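Local coordinates for MW1564 protein (Staphylococcus aureus, PDB 3NTV) that probably transfers a methyl group from S-adenosylmethionine to a hydroxyl oxygen of a catechol-like substrate, as a putative caffeoyl-CoA O-methyltransferase, at residues A[74-79]-A[136-141]; A[125-128]-A[133-136]; A[44-49]-A[80-85]; A[58-63]-A[87-92]. All blocks are in the same frame, centred on the assembly; numbering follows the deposited sequence. Where two conformers were deposited one is given.

Interaction 1 of 4, residues A[74-79]-A[136-141]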
loop_
_atom_site.group_PDB
_atom_site.type_symbol
_atom_site.label_atom_id
_atom_site.label_comp_id
_atom_site.label_asym_id
_atom_site.label_seq_id
_atom_site.Cartn_x
_atom_site.Cartn_y
_atom_site.Cartn_z
ATOM N N ASN A 74 -16.468 -7.036 7.766
ATOM C CA ASN A 74 -16.550 -8.479 7.521
ATOM C C ASN A 74 -15.466 -8.891 6.572
ATOM O O ASN A 74 -15.421 -8.415 5.433
ATOM C CB ASN A 74 -17.922 -8.837 6.921
ATOM C CG ASN A 74 -19.082 -8.743 7.885
ATOM O OD1 ASN A 74 -18.946 -8.895 9.106
ATOM N ND2 ASN A 74 -20.280 -8.651 7.330
ATOM N N ILE A 75 -14.593 -9.802 7.033
ATOM C CA ILE A 75 -13.465 -10.281 6.227
ATOM C C ILE A 75 -13.602 -11.770 5.956
ATOM O O ILE A 75 -13.925 -12.529 6.869
ATOM C CB ILE A 75 -12.121 -9.984 6.951
ATOM C CG1 ILE A 75 -11.966 -8.468 7.207
ATOM C CG2 ILE A 75 -10.907 -10.514 6.185
ATOM C CD1 ILE A 75 -10.945 -8.134 8.285
ATOM N N LEU A 76 -13.246 -12.192 4.734
ATOM C CA LEU A 76 -13.186 -13.616 4.380
ATOM C C LEU A 76 -11.750 -13.902 3.998
ATOM O O LEU A 76 -11.213 -13.237 3.109
ATOM C CB LEU A 76 -14.128 -13.939 3.197
ATOM C CG LEU A 76 -14.059 -15.390 2.659
ATOM C CD1 LEU A 76 -14.500 -16.386 3.710
ATOM C CD2 LEU A 76 -14.962 -15.532 1.425
ATOM N N GLU A 77 -11.122 -14.874 4.663
ATOM C CA GLU A 77 -9.739 -15.252 4.376
ATOM C C GLU A 77 -9.712 -16.674 3.878
ATOM O O GLU A 77 -10.411 -17.544 4.422
ATOM C CB GLU A 77 -8.852 -15.210 5.627
ATOM C CG GLU A 77 -8.846 -13.929 6.427
ATOM C CD GLU A 77 -7.910 -14.060 7.614
ATOM O OE1 GLU A 77 -6.974 -13.244 7.721
ATOM O OE2 GLU A 77 -8.063 -15.026 8.392
ATOM N N ILE A 78 -8.898 -16.923 2.845
ATOM C CA ILE A 78 -8.773 -18.276 2.315
ATOM C C ILE A 78 -7.412 -18.784 2.770
ATOM O O ILE A 78 -6.369 -18.403 2.219
ATOM C CB ILE A 78 -8.964 -18.357 0.782
ATOM C CG1 ILE A 78 -10.229 -17.598 0.267
ATOM C CG2 ILE A 78 -8.906 -19.824 0.319
ATOM C CD1 ILE A 78 -11.566 -18.040 0.760
ATOM N N GLY A 79 -7.430 -19.568 3.823
ATOM C CA GLY A 79 -6.224 -20.157 4.373
ATOM C C GLY A 79 -5.657 -19.423 5.556
ATOM O O GLY A 79 -5.808 -18.205 5.698
ATOM N N GLU A 136 -21.398 -22.505 0.589
ATOM C CA GLU A 136 -22.618 -22.587 1.391
ATOM C C GLU A 136 -22.401 -22.480 2.907
ATOM O O GLU A 136 -23.369 -22.361 3.659
ATOM C CB GLU A 136 -23.393 -23.888 1.046
ATOM C CG GLU A 136 -24.020 -23.872 -0.343
ATOM C CD GLU A 136 -24.967 -22.731 -0.684
ATOM O OE1 GLU A 136 -25.764 -22.310 0.191
ATOM O OE2 GLU A 136 -24.927 -22.274 -1.849
ATOM N N ASN A 137 -21.144 -22.536 3.359
ATOM C CA ASN A 137 -20.823 -22.416 4.779
ATOM C C ASN A 137 -20.398 -20.999 5.144
ATOM O O ASN A 137 -20.273 -20.694 6.326
ATOM C CB ASN A 137 -19.778 -23.441 5.190
ATOM C CG ASN A 137 -20.307 -24.851 5.051
ATOM O OD1 ASN A 137 -21.462 -25.138 5.388
ATOM N ND2 ASN A 137 -19.501 -25.740 4.488
ATOM N N VAL A 138 -20.184 -20.147 4.136
ATOM C CA VAL A 138 -19.746 -18.754 4.383
ATOM C C VAL A 138 -20.643 -17.699 3.753
ATOM O O VAL A 138 -20.386 -16.498 3.911
ATOM C CB VAL A 138 -18.258 -18.561 3.951
ATOM C CG1 VAL A 138 -17.338 -19.617 4.577
ATOM C CG2 VAL A 138 -18.090 -18.521 2.428
ATOM N N ASN A 139 -21.682 -18.120 3.020
ATOM C CA ASN A 139 -22.549 -17.180 2.322
ATOM C C ASN A 139 -23.670 -16.562 3.178
ATOM O O ASN A 139 -24.647 -16.064 2.615
ATOM C CB ASN A 139 -23.110 -17.812 1.054
ATOM C CG ASN A 139 -24.055 -18.968 1.306
ATOM O OD1 ASN A 139 -24.134 -19.517 2.407
ATOM N ND2 ASN A 139 -24.797 -19.336 0.277
ATOM N N ASP A 140 -23.514 -16.550 4.510
ATOM C CA ASP A 140 -24.467 -15.949 5.442
ATOM C C ASP A 140 -24.155 -14.449 5.647
ATOM O O ASP A 140 -24.855 -13.764 6.380
ATOM C CB ASP A 140 -24.443 -16.687 6.795
ATOM C CG ASP A 140 -23.070 -16.782 7.460
ATOM O OD1 ASP A 140 -22.090 -17.096 6.756
ATOM O OD2 ASP A 140 -22.984 -16.539 8.685
ATOM N N LYS A 141 -23.072 -13.960 5.040
ATOM C CA LYS A 141 -22.646 -12.575 5.192
ATOM C C LYS A 141 -22.258 -11.996 3.862
ATOM O O LYS A 141 -21.912 -12.737 2.928
ATOM C CB LYS A 141 -21.391 -12.519 6.091
ATOM C CG LYS A 141 -21.659 -12.821 7.551
ATOM C CD LYS A 141 -20.376 -13.092 8.295
ATOM C CE LYS A 141 -20.631 -13.712 9.647
ATOM N NZ LYS A 141 -21.325 -12.779 10.576
HETATM O O HOH W 1 -20.636 -10.166 10.711
#
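Asn74 and Leu76, on strand 74-78, face Lys141 and Val138 with their backbones well apart: the CA atoms of Leu76 and Val138 are 8.3 Å from each other, and no hydrogen bond joins the two segments directly. The gap is filled by side chains. Leu76 has its CG anti to the backbone N (chi1 175°), which carries the isobutyl group across the gap, and CD1 ends 4.3 Å from CB of Val138. Two branched apolar residues suit this buried spot, since neither brings a polar atom that would need a partner. Nearer the start of the strand, the contact turns polar. Asn74 ND2 lies 4.2 Å from CB of Lys141, against its aliphatic root, and ND2 also donates to the carbonyl O of Val142. The other end of the amide is used through water: one water molecule donates to Asn74 OD1 at 2.7 Å and accepts from Lys141 NZ at 2.7 Å. The last bend of the lysine chain (chi4 -66°) turns the ammonium to this water, so a long flexible residue can both pack and bridge at a partly exposed edge. Strand 97-102 is touched by Val138 and Lys141, and Tyr162 of helix 155-162 packs on both Leu76 and Val138; strand 143-149 pairs with strand 74-78 alongside, and its Tyr143 touches Asn74 and Leu76.

Interaction 2 of 4, residues A[125-128]-A[133-136]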
loop_
_atom_site.group_PDB
_atom_site.type_symbol
_atom_site.label_atom_id
_atom_site.label_comp_id
_atom_site.label_asym_id
_atom_site.label_seq_id
_atom_site.Cartn_x
_atom_site.Cartn_y
_atom_site.Cartn_z
ATOM N N ARG A 125 -14.272 -17.005 12.926
ATOM C CA ARG A 125 -14.907 -18.291 12.642
ATOM C C ARG A 125 -13.962 -19.080 11.739
ATOM O O ARG A 125 -13.576 -18.581 10.679
ATOM C CB ARG A 125 -16.256 -18.007 11.937
ATOM C CG ARG A 125 -16.925 -19.160 11.218
ATOM C CD ARG A 125 -18.325 -18.764 10.761
ATOM N NE ARG A 125 -18.348 -17.914 9.557
ATOM C CZ ARG A 125 -19.439 -17.748 8.816
ATOM N NH1 ARG A 125 -20.566 -18.370 9.135
ATOM N NH2 ARG A 125 -19.407 -16.968 7.744
ATOM N N ILE A 126 -13.610 -20.306 12.137
ATOM C CA ILE A 126 -12.765 -21.176 11.320
ATOM C C ILE A 126 -13.691 -22.139 10.615
ATOM O O ILE A 126 -14.445 -22.861 11.273
ATOM C CB ILE A 126 -11.693 -21.936 12.164
ATOM C CG1 ILE A 126 -10.738 -20.950 12.859
ATOM C CG2 ILE A 126 -10.904 -22.963 11.271
ATOM C CD1 ILE A 126 -9.895 -21.573 13.962
ATOM N N ILE A 127 -13.624 -22.164 9.281
ATOM C CA ILE A 127 -14.425 -23.072 8.470
ATOM C C ILE A 127 -13.447 -24.180 8.057
ATOM O O ILE A 127 -12.473 -23.922 7.356
ATOM C CB ILE A 127 -15.078 -22.340 7.251
ATOM C CG1 ILE A 127 -15.973 -21.158 7.692
ATOM C CG2 ILE A 127 -15.861 -23.333 6.345
ATOM C CD1 ILE A 127 -17.243 -21.521 8.537
ATOM N N GLU A 128 -13.699 -25.405 8.491
ATOM C CA GLU A 128 -12.784 -26.509 8.210
ATOM C C GLU A 128 -13.116 -27.244 6.926
ATOM O O GLU A 128 -14.220 -27.752 6.771
ATOM C CB GLU A 128 -12.804 -27.488 9.383
ATOM C CG GLU A 128 -12.422 -26.833 10.698
ATOM C CD GLU A 128 -12.537 -27.760 11.884
ATOM O OE1 GLU A 128 -12.188 -28.956 11.749
ATOM O OE2 GLU A 128 -12.910 -27.269 12.971
ATOM N N GLU A 133 -15.181 -26.096 -1.774
ATOM C CA GLU A 133 -16.544 -26.499 -1.381
ATOM C C GLU A 133 -17.184 -25.772 -0.216
ATOM O O GLU A 133 -18.171 -26.279 0.345
ATOM C CB GLU A 133 -16.556 -27.992 -1.056
ATOM C CG GLU A 133 -15.887 -28.868 -2.089
ATOM C CD GLU A 133 -15.937 -30.347 -1.758
ATOM O OE1 GLU A 133 -15.634 -30.732 -0.605
ATOM O OE2 GLU A 133 -16.264 -31.128 -2.675
ATOM N N GLN A 134 -16.643 -24.601 0.178
ATOM C CA GLN A 134 -17.187 -23.918 1.354
ATOM C C GLN A 134 -18.163 -22.778 1.118
ATOM O O GLN A 134 -18.575 -22.149 2.093
ATOM C CB GLN A 134 -16.057 -23.464 2.307
ATOM C CG GLN A 134 -15.065 -24.550 2.718
ATOM C CD GLN A 134 -15.714 -25.807 3.237
ATOM O OE1 GLN A 134 -16.688 -25.764 4.010
ATOM N NE2 GLN A 134 -15.188 -26.959 2.806
ATOM N N PHE A 135 -18.527 -22.496 -0.142
ATOM C CA PHE A 135 -19.456 -21.384 -0.450
ATOM C C PHE A 135 -20.710 -21.344 0.441
ATOM O O PHE A 135 -21.059 -20.276 0.971
ATOM C CB PHE A 135 -19.851 -21.375 -1.935
ATOM C CG PHE A 135 -20.710 -20.195 -2.338
ATOM C CD1 PHE A 135 -20.130 -18.981 -2.696
ATOM C CD2 PHE A 135 -22.096 -20.297 -2.355
ATOM C CE1 PHE A 135 -20.923 -17.896 -3.071
ATOM C CE2 PHE A 135 -22.890 -19.197 -2.694
ATOM C CZ PHE A 135 -22.298 -18.009 -3.058
ATOM N N GLU A 136 -21.398 -22.505 0.589
ATOM C CA GLU A 136 -22.618 -22.587 1.391
ATOM C C GLU A 136 -22.401 -22.480 2.907
ATOM O O GLU A 136 -23.369 -22.361 3.659
ATOM C CB GLU A 136 -23.393 -23.888 1.046
ATOM C CG GLU A 136 -24.020 -23.872 -0.343
ATOM C CD GLU A 136 -24.967 -22.731 -0.684
ATOM O OE1 GLU A 136 -25.764 -22.310 0.191
ATOM O OE2 GLU A 136 -24.927 -22.274 -1.849
HETATM O O HOH W 2 -16.865 -27.161 6.413
#
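The side chains of Ile127 and Gln134 run antiparallel, one passing alongside the other, with the methyl branch of the isoleucine lying along the folded chain of the glutamine. CG2 of Ile127 does the touching: it is 3.5 Å from OE1 of Gln134 and 3.9 Å from CG, with CB and CD at similar range, so one methyl meets the glutamine from CB to OE1. With CG1 beside the backbone N (chi1 -58°), the CG2 methyl stands anti to that nitrogen, which leaves CG1 turned to another neighbour, Val138. Gln134 bends at chi2 (-51°), and the fold brings its amide round beside the end of strand 124-128. Glutamine suits the place because its methylenes can lie against the isoleucine while its amide meets the polar groups around it. OE1 accepts from Asn137 ND2 and NE2 donates to the carbonyl of Asn130, two bonds that fix which way round the amide is set. OE1 also accepts a hydrogen bond from a water molecule at 2.8 Å, and the same water donates to the backbone O of Glu128 at 2.7 Å. The bridge ties the strand's last carbonyl to the turn without a direct bond; Gln134 NE2 stays 4.2 Å from Glu128 O. The Glu128 side chain leaves the contact in the other direction, toward Ile108 and Lys112, as suits an exposed carboxylate. Strand 124-128, outermost in the sheet of this chain, thus has helix 105-117 against Ile126 and Glu128, helix 135-138 packed on Ile127, and strand 97-102 alongside, where Ile101 touches both Ile127 and Gln134.

Interaction 3 of 4, residues A[44-49]-A[80-85]. With SO4 (sulfate ion), chain C.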
loop_
_atom_site.group_PDB
_atom_site.type_symbol
_atom_site.label_atom_id
_atom_site.label_comp_id
_atom_site.label_asym_id
_atom_site.label_seq_id
_atom_site.Cartn_x
_atom_site.Cartn_y
_atom_site.Cartn_z
ATOM N N ARG A 44 4.763 -14.620 15.943
ATOM C CA ARG A 44 5.699 -14.568 14.801
ATOM C C ARG A 44 6.905 -15.481 15.102
ATOM O O ARG A 44 7.361 -16.221 14.229
ATOM C CB ARG A 44 6.157 -13.114 14.534
ATOM C CG ARG A 44 7.010 -12.971 13.269
ATOM C CD ARG A 44 7.098 -11.536 12.759
ATOM N NE ARG A 44 5.812 -11.032 12.260
ATOM C CZ ARG A 44 5.323 -11.262 11.045
ATOM N NH1 ARG A 44 5.996 -12.016 10.183
ATOM N NH2 ARG A 44 4.156 -10.750 10.685
ATOM N N GLU A 45 7.331 -15.480 16.375
ATOM C CA GLU A 45 8.421 -16.277 16.959
ATOM C C GLU A 45 8.145 -17.764 16.757
ATOM O O GLU A 45 8.993 -18.462 16.208
ATOM C CB GLU A 45 8.570 -15.939 18.460
ATOM C CG GLU A 45 9.031 -14.517 18.795
ATOM C CD GLU A 45 8.589 -13.366 17.900
ATOM O OE1 GLU A 45 9.293 -13.097 16.898
ATOM O OE2 GLU A 45 7.534 -12.752 18.181
ATOM N N PHE A 46 6.926 -18.226 17.115
ATOM C CA PHE A 46 6.500 -19.615 16.929
ATOM C C PHE A 46 6.545 -20.016 15.443
ATOM O O PHE A 46 7.048 -21.092 15.120
ATOM C CB PHE A 46 5.094 -19.838 17.531
ATOM C CG PHE A 46 4.501 -21.207 17.281
ATOM C CD1 PHE A 46 4.759 -22.264 18.150
ATOM C CD2 PHE A 46 3.686 -21.441 16.177
ATOM C CE1 PHE A 46 4.217 -23.532 17.914
ATOM C CE2 PHE A 46 3.154 -22.711 15.935
ATOM C CZ PHE A 46 3.415 -23.746 16.811
ATOM N N ALA A 47 6.029 -19.146 14.546
ATOM C CA ALA A 47 5.973 -19.386 13.102
ATOM C C ALA A 47 7.348 -19.635 12.460
ATOM O O ALA A 47 7.482 -20.592 11.686
ATOM C CB ALA A 47 5.277 -18.227 12.410
ATOM N N GLU A 48 8.352 -18.781 12.769
ATOM C CA GLU A 48 9.701 -18.921 12.201
ATOM C C GLU A 48 10.436 -20.191 12.643
ATOM O O GLU A 48 11.002 -20.894 11.800
ATOM C CB GLU A 48 10.558 -17.642 12.314
ATOM C CG GLU A 48 10.613 -16.961 13.674
ATOM C CD GLU A 48 10.734 -15.445 13.647
ATOM O OE1 GLU A 48 10.601 -14.826 14.727
ATOM O OE2 GLU A 48 10.942 -14.871 12.552
ATOM N N VAL A 49 10.342 -20.519 13.944
ATOM C CA VAL A 49 10.934 -21.701 14.585
ATOM C C VAL A 49 10.343 -23.031 14.036
ATOM O O VAL A 49 11.098 -23.985 13.814
ATOM C CB VAL A 49 10.806 -21.589 16.140
ATOM C CG1 VAL A 49 11.189 -22.887 16.851
ATOM C CG2 VAL A 49 11.633 -20.423 16.680
ATOM N N THR A 80 -4.992 -20.182 6.405
ATOM C CA THR A 80 -4.274 -19.699 7.564
ATOM C C THR A 80 -3.258 -20.717 8.031
ATOM O O THR A 80 -3.433 -21.926 7.845
ATOM C CB THR A 80 -5.208 -19.278 8.701
ATOM O OG1 THR A 80 -4.411 -18.548 9.630
ATOM C CG2 THR A 80 -5.920 -20.461 9.391
ATOM N N ALA A 81 -2.194 -20.218 8.624
ATOM C CA ALA A 81 -1.196 -21.076 9.197
ATOM C C ALA A 81 -1.534 -21.262 10.686
ATOM O O ALA A 81 -1.740 -22.396 11.122
ATOM C CB ALA A 81 0.161 -20.460 9.021
ATOM N N ILE A 82 -1.643 -20.165 11.455
ATOM C CA ILE A 82 -1.926 -20.261 12.891
ATOM C C ILE A 82 -3.013 -19.283 13.394
ATOM O O ILE A 82 -3.136 -19.108 14.605
ATOM C CB ILE A 82 -0.605 -20.089 13.709
ATOM C CG1 ILE A 82 0.025 -18.673 13.523
ATOM C CG2 ILE A 82 0.382 -21.231 13.451
ATOM C CD1 ILE A 82 1.292 -18.334 14.391
ATOM N N GLY A 83 -3.745 -18.640 12.483
ATOM C CA GLY A 83 -4.764 -17.653 12.852
ATOM C C GLY A 83 -4.176 -16.277 13.123
ATOM O O GLY A 83 -4.864 -15.384 13.617
ATOM N N TYR A 84 -2.891 -16.084 12.787
ATOM C CA TYR A 84 -2.207 -14.822 13.050
ATOM C C TYR A 84 -2.866 -13.639 12.334
ATOM O O TYR A 84 -3.205 -12.643 12.980
ATOM C CB TYR A 84 -0.714 -14.973 12.710
ATOM C CG TYR A 84 0.060 -13.681 12.704
ATOM C CD1 TYR A 84 0.610 -13.169 13.873
ATOM C CD2 TYR A 84 0.294 -12.995 11.515
ATOM C CE1 TYR A 84 1.348 -11.984 13.864
ATOM C CE2 TYR A 84 1.024 -11.814 11.493
ATOM C CZ TYR A 84 1.550 -11.309 12.671
ATOM O OH TYR A 84 2.299 -10.159 12.627
ATOM N N SER A 85 -3.095 -13.743 11.011
ATOM C CA SER A 85 -3.709 -12.600 10.338
ATOM C C SER A 85 -5.128 -12.350 10.810
ATOM O O SER A 85 -5.495 -11.182 10.970
ATOM C CB SER A 85 -3.658 -12.736 8.818
ATOM O OG SER A 85 -4.379 -13.894 8.443
HETATM S S SO4 C . -1.544 -16.498 9.223
HETATM O O1 SO4 C . -2.862 -15.823 9.293
HETATM O O2 SO4 C . -1.386 -17.284 10.437
HETATM O O3 SO4 C . -1.530 -17.394 8.038
HETATM O O4 SO4 C . -0.519 -15.459 9.014
#
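Arg44 reaches from helix 43-49 to the phenol of Tyr84: NH2 donates to OH at 2.8 Å, the hydroxyl standing 23° out of the guanidinium plane. The planes of guanidinium and ring are nearly perpendicular, at 89°. Beside this polar link, Ile82 supplies the apolar part, its CG2 meeting the edge of the Phe46 ring at CE2, 4.0 Å away, and its CD1 touching the small Ala47. Within the curve of segment 80-85 a sulfate, probably from the crystallisation liquor, is held largely by backbone N-H groups: Ala81 N gives to O3, Ile82 N and Tyr84 N share O2, and Ser85 N meets O1 at 2.7 Å, with Val55 N as a further donor. In the second shell, Glu41 bonds both Arg44 NE and Tyr84 OH, and Val55 O takes Arg44 NH2. Thr80 OG1 accepts from Gly83 N at 2.9 Å, an ST motif that shapes the turn; Gly83, the N-cap residue, has positive phi, which a residue without side chain tolerates easily. A glycine-rich turn between the first strand and the next helix is characteristic of the S-adenosylmethionine site in Rossmann-fold methyltransferases, and the sulfate probably marks where the cofactor's carboxylate would bind.

Interaction 4 of 4, residues A[58-63]-A[87-92]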
loop_
_atom_site.group_PDB
_atom_site.type_symbol
_atom_site.label_atom_id
_atom_site.label_comp_id
_atom_site.label_asym_id
_atom_site.label_seq_id
_atom_site.Cartn_x
_atom_site.Cartn_y
_atom_site.Cartn_z
ATOM N N LEU A 58 5.187 -6.041 7.144
ATOM C CA LEU A 58 4.822 -4.803 6.446
ATOM C C LEU A 58 3.562 -4.983 5.615
ATOM O O LEU A 58 2.737 -4.071 5.539
ATOM C CB LEU A 58 5.998 -4.251 5.612
ATOM C CG LEU A 58 7.243 -3.868 6.447
ATOM C CD1 LEU A 58 8.351 -3.338 5.551
ATOM C CD2 LEU A 58 6.913 -2.827 7.525
ATOM N N THR A 59 3.388 -6.177 5.042
ATOM C CA THR A 59 2.158 -6.500 4.274
ATOM C C THR A 59 0.952 -6.453 5.226
ATOM O O THR A 59 -0.074 -5.844 4.913
ATOM C CB THR A 59 2.286 -7.926 3.699
ATOM O OG1 THR A 59 3.267 -7.872 2.642
ATOM C CG2 THR A 59 0.958 -8.455 3.152
ATOM N N LEU A 60 1.071 -7.104 6.381
ATOM C CA LEU A 60 -0.010 -7.106 7.365
ATOM C C LEU A 60 -0.354 -5.699 7.795
ATOM O O LEU A 60 -1.524 -5.354 7.843
ATOM C CB LEU A 60 0.384 -7.946 8.589
ATOM C CG LEU A 60 -0.625 -7.884 9.714
ATOM C CD1 LEU A 60 -1.727 -8.911 9.504
ATOM C CD2 LEU A 60 0.068 -7.985 11.048
ATOM N N ASP A 61 0.655 -4.866 8.095
ATOM C CA ASP A 61 0.365 -3.515 8.557
ATOM C C ASP A 61 -0.285 -2.612 7.505
ATOM O O ASP A 61 -1.128 -1.782 7.842
ATOM C CB ASP A 61 1.581 -2.908 9.243
ATOM C CG ASP A 61 1.874 -3.546 10.599
ATOM O OD1 ASP A 61 0.981 -4.257 11.142
ATOM O OD2 ASP A 61 2.962 -3.308 11.134
ATOM N N LEU A 62 0.015 -2.861 6.233
ATOM C CA LEU A 62 -0.673 -2.172 5.154
ATOM C C LEU A 62 -2.149 -2.608 5.110
ATOM O O LEU A 62 -3.032 -1.753 4.994
ATOM C CB LEU A 62 -0.016 -2.455 3.788
ATOM C CG LEU A 62 -0.805 -1.942 2.555
ATOM C CD1 LEU A 62 -0.984 -0.401 2.582
ATOM C CD2 LEU A 62 -0.044 -2.289 1.277
ATOM N N ILE A 63 -2.407 -3.923 5.213
ATOM C CA ILE A 63 -3.795 -4.441 5.154
ATOM C C ILE A 63 -4.613 -3.888 6.329
ATOM O O ILE A 63 -5.763 -3.496 6.142
ATOM C CB ILE A 63 -3.822 -5.984 5.100
ATOM C CG1 ILE A 63 -3.140 -6.511 3.797
ATOM C CG2 ILE A 63 -5.281 -6.471 5.144
ATOM C CD1 ILE A 63 -2.816 -8.033 3.875
HETATM N N MSE A 87 -6.505 -12.880 13.789
HETATM C CA MSE A 87 -6.499 -12.178 15.076
HETATM C C MSE A 87 -5.981 -10.754 14.948
HETATM O O MSE A 87 -6.531 -9.854 15.568
HETATM C CB MSE A 87 -5.705 -12.954 16.114
HETATM C CG MSE A 87 -6.346 -14.296 16.427
HETATM SE SE MSE A 87 -5.385 -15.255 17.824
HETATM C CE MSE A 87 -3.783 -15.559 16.884
ATOM N N GLN A 88 -4.977 -10.525 14.070
ATOM C CA GLN A 88 -4.474 -9.172 13.851
ATOM C C GLN A 88 -5.582 -8.277 13.292
ATOM O O GLN A 88 -5.752 -7.157 13.751
ATOM C CB GLN A 88 -3.235 -9.191 12.933
ATOM C CG GLN A 88 -1.979 -9.706 13.641
ATOM C CD GLN A 88 -1.306 -8.666 14.515
ATOM O OE1 GLN A 88 -1.873 -7.635 14.837
ATOM N NE2 GLN A 88 -0.061 -8.906 14.904
ATOM N N PHE A 89 -6.389 -8.799 12.358
ATOM C CA PHE A 89 -7.493 -8.004 11.803
ATOM C C PHE A 89 -8.583 -7.781 12.858
ATOM O O PHE A 89 -9.084 -6.664 12.984
ATOM C CB PHE A 89 -8.105 -8.688 10.567
ATOM C CG PHE A 89 -7.153 -8.970 9.416
ATOM C CD1 PHE A 89 -6.043 -8.166 9.194
ATOM C CD2 PHE A 89 -7.401 -10.011 8.529
ATOM C CE1 PHE A 89 -5.189 -8.403 8.106
ATOM C CE2 PHE A 89 -6.539 -10.253 7.456
ATOM C CZ PHE A 89 -5.439 -9.449 7.262
ATOM N N ALA A 90 -8.958 -8.842 13.600
ATOM C CA ALA A 90 -9.996 -8.731 14.629
ATOM C C ALA A 90 -9.573 -7.777 15.752
ATOM O O ALA A 90 -10.431 -7.124 16.348
ATOM C CB ALA A 90 -10.308 -10.102 15.206
ATOM N N SER A 91 -8.240 -7.653 15.994
ATOM C CA SER A 91 -7.726 -6.769 17.048
ATOM C C SER A 91 -7.968 -5.296 16.791
ATOM O O SER A 91 -7.869 -4.483 17.721
ATOM C CB SER A 91 -6.251 -7.048 17.332
ATOM O OG SER A 91 -5.435 -6.467 16.324
ATOM N N ILE A 92 -8.238 -4.917 15.519
ATOM C CA ILE A 92 -8.452 -3.515 15.173
ATOM C C ILE A 92 -9.713 -2.898 15.810
ATOM O O ILE A 92 -9.697 -1.735 16.261
ATOM C CB ILE A 92 -8.424 -3.328 13.633
ATOM C CG1 ILE A 92 -7.084 -3.773 13.047
ATOM C CG2 ILE A 92 -8.791 -1.869 13.226
ATOM C CD1 ILE A 92 -7.154 -3.978 11.474
#
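In this Rossmann fold, strand 74-78 is flanked along the chain by helices 57-70 and 84-90, and Leu60 and Ile63 of the first helix pack on Gln88 and Phe89 of the second. The contact is buried, made of side chains alone, with the CA atoms of Leu60 and Gln88 8.1 Å apart. Within the two segments, Leu60 CD2 lies against Gln88 alone, 3.7 Å from its CG, the two side chains crossing at about a right angle, while CD1 sits between Gln88 CB and Phe89 CE1, 3.8 Å from each. A leucine suits this position because its forked end lets one residue touch both neighbours. Gln88 offers its methylenes to the leucine, while the bend at chi2 (-80°) leads its amide off to a polar partner: OE1 accepts from Ser38 OG, with Lys64 NZ as a second donor, so a glutamine can be buried here without leaving that oxygen unpaired. Phe89 has CG beside the backbone N (chi1 -58°), and the ring extends between the helix and the sheet, where it also touches Ile75 and Glu77 of strand 74-78. The apolar ring thus touches helix 57-70 and the strand at once. Helix 57-70 also faces the second subunit, Leu58 packing on Asn220 and Leu62 on Asn217 of that chain. The closest approach between segments 58-63 and 87-92 is at Ile63, where CG2 comes obliquely to the Phe89 ring, 3.5 Å from CE1 and 3.7 Å from CZ.

Overall arrangement
Strand 74-78 and the turn after it relate three of the contacts. Interactions 1 and 2 are neighbours, centres 7 Å apart, sharing Glu136 and helix 135-138; Asp140 OD1 makes a salt bridge to Arg125 NH2 at 2.9 Å. Interactions 3 and 4 both use helix 84-90, with centres 13 Å apart, and Tyr84 OH packs on Leu60 CD2. Glu77 links the strand of interaction 1 to this helix, its OE1 lying 2.8 Å from Ser85 OG in a probable hydrogen bond. Interaction 3 holds the sulfate and so lies at the probable cofactor site, whereas interaction 2, centred about 21 Å away from it, packs the far edge of the sheet.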